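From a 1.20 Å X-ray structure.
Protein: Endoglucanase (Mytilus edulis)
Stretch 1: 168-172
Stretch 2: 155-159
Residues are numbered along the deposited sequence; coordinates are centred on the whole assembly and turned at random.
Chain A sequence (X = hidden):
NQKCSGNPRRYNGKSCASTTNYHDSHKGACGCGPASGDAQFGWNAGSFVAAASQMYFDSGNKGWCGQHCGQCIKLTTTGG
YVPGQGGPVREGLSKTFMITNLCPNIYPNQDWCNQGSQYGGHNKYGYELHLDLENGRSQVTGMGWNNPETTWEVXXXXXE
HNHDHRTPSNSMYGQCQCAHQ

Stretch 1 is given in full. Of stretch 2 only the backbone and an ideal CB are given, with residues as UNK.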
# COMPACT_ATOMS: atom_id res chain seq x y z
N PRO A 168 6.30 4.48 -9.51
CA PRO A 168 7.56 3.98 -10.09
C PRO A 168 7.35 2.98 -11.24
O PRO A 168 6.40 2.21 -11.24
CB PRO A 168 8.25 3.30 -8.90
CG PRO A 168 7.66 3.97 -7.71
CD PRO A 168 6.21 4.15 -8.08
N SER A 169 8.27 3.01 -12.19
CA SER A 169 8.32 2.05 -13.29
C SER A 169 8.95 0.72 -12.87
O SER A 169 9.64 0.62 -11.85
CB SER A 169 9.12 2.65 -14.45
OG SER A 169 10.47 2.79 -14.04
N ASN A 170 8.76 -0.30 -13.69
CA ASN A 170 9.45 -1.56 -13.49
C ASN A 170 10.98 -1.40 -13.53
O ASN A 170 11.69 -2.05 -12.77
CB ASN A 170 8.99 -2.61 -14.50
CG ASN A 170 7.54 -3.04 -14.28
OD1 ASN A 170 7.11 -3.26 -13.14
ND2 ASN A 170 6.77 -3.14 -15.36
N SER A 171 11.48 -0.52 -14.40
CA SER A 171 12.91 -0.21 -14.45
C SER A 171 13.43 0.29 -13.09
O SER A 171 14.51 -0.09 -12.66
CB SER A 171 13.19 0.84 -15.52
OG SER A 171 14.54 1.30 -15.47
N MET A 172 12.67 1.17 -12.46
CA MET A 172 13.03 1.66 -11.14
C MET A 172 13.08 0.54 -10.11
O MET A 172 14.03 0.47 -9.31
CB MET A 172 12.08 2.78 -10.70
CG MET A 172 12.31 4.05 -11.53
SD MET A 172 10.97 5.23 -11.54
CE MET A 172 11.11 5.73 -10.11
N UNK A 155 -2.02 -4.03 -11.25
CA UNK A 155 -1.81 -3.42 -12.57
C UNK A 155 -0.32 -3.41 -12.93
O UNK A 155 0.55 -3.61 -12.08
CB UNK A 155 -2.37 -2.00 -12.60
N UNK A 156 -0.03 -3.18 -14.22
CA UNK A 156 1.33 -3.03 -14.72
C UNK A 156 1.87 -1.66 -14.33
O UNK A 156 1.28 -0.63 -14.64
CB UNK A 156 1.38 -3.22 -16.24
N UNK A 157 3.00 -1.64 -13.62
CA UNK A 157 3.62 -0.41 -13.15
C UNK A 157 3.93 0.58 -14.29
O UNK A 157 3.77 1.79 -14.12
CB UNK A 157 4.91 -0.75 -12.39
N UNK A 158 4.42 0.07 -15.41
CA UNK A 158 4.82 0.95 -16.51
C UNK A 158 3.64 1.73 -17.10
O UNK A 158 3.76 2.93 -17.37
CB UNK A 158 5.49 0.13 -17.61
N UNK A 159 2.51 1.05 -17.25
CA UNK A 159 1.31 1.69 -17.79
C UNK A 159 0.86 2.86 -16.93
O UNK A 159 0.49 3.91 -17.44
CB UNK A 159 0.18 0.67 -17.91

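Position 155 lies beyond the reach of stretch 1, with nothing of it within 5.5 Å of the ideal CB. The extended backbone (phi/psi -137/164) suits beta-branched residues well but does not demand one. The deposited residue is V155, chi1 m, which makes no contact here.

Position 156 directly precedes a helical turn that begins at 157, and its phi/psi of -75/123 fits an N-cap. Such a site favours Ser, Thr, Asp or Asn, whose short polar side chains can accept from the free amides of the first turn. CA-to-CB runs sideways to stretch 1, and the ideal CB is 5.5 Å from N170 ND2, so the contact itself adds little selection. The residue is N156, chi1 t; N156 OD1 accepts from the backbone N of position 158 at 2.8 Å, forming the cap, and comes within 3.6 Å of N170 ND2.

Position 157 points toward stretch 1. Its ideal CB is 3.4 Å from N170 OD1, 3.5 Å from P168 O and 4.3 Å from S169 C, so there is little room around the CB itself. A small residue such as Ala, Ser or Cys would fit readily; visible atoms alone cannot choose among them. The deposited residue is C157, chi1 m, bonded covalently to a group elsewhere in the structure. Its CB packs against the two oxygens, while C157 N donates to water 1 at 3.0 Å; that water in turn donates to N170 OD1 at 2.9 Å, bridging the two stretches.

At position 158 the CA atoms of the two stretches come nearest, its CA 4.9 Å from the CA of S169. CA-to-CB runs sideways, with the ideal CB 4.2 Å from N170 ND2. Stretch 1 begins its own helix at N170, presenting the backbone N of N170 and its side-chain amide as donors. An acceptor is therefore favoured: Asp is well suited, Asn could offer one oxygen, and Glu might reach with a folded chain. The residue is D158, chi1 m. D158 OD1 accepts from N170 N at 3.0 Å, with an angle of 157°, while D158 OD2 takes a weak hydrogen bond from N170 ND2, also at 3.0 Å. Water 2 extends the link, donating to D158 OD1 at 2.8 Å and accepting from S171 N at 2.9 Å.

Position 159 is helical and out of reach, so many residues would do; it is S159, chi1 m.

Stretch 2, residues 155-159: VNCDS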
# COMPACT_ATOMS: atom_id res chain seq x y z
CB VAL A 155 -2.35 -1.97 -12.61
CG1 VAL A 155 -3.87 -1.95 -12.44
CG2 VAL A 155 -1.69 -1.09 -11.56
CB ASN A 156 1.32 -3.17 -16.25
CG ASN A 156 2.71 -3.21 -16.85
OD1 ASN A 156 3.49 -2.29 -16.68
ND2 ASN A 156 3.01 -4.28 -17.55
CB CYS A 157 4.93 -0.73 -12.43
SG CYS A 157 4.78 -1.74 -10.93
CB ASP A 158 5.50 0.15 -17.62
CG ASP A 158 6.85 -0.38 -17.21
OD1 ASP A 158 7.51 0.24 -16.35
OD2 ASP A 158 7.33 -1.42 -17.72
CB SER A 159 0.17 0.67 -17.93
OG SER A 159 0.57 -0.40 -18.76
O HOH W 1 4.40 -4.27 -13.21
O HOH W 2 10.24 0.15 -16.99
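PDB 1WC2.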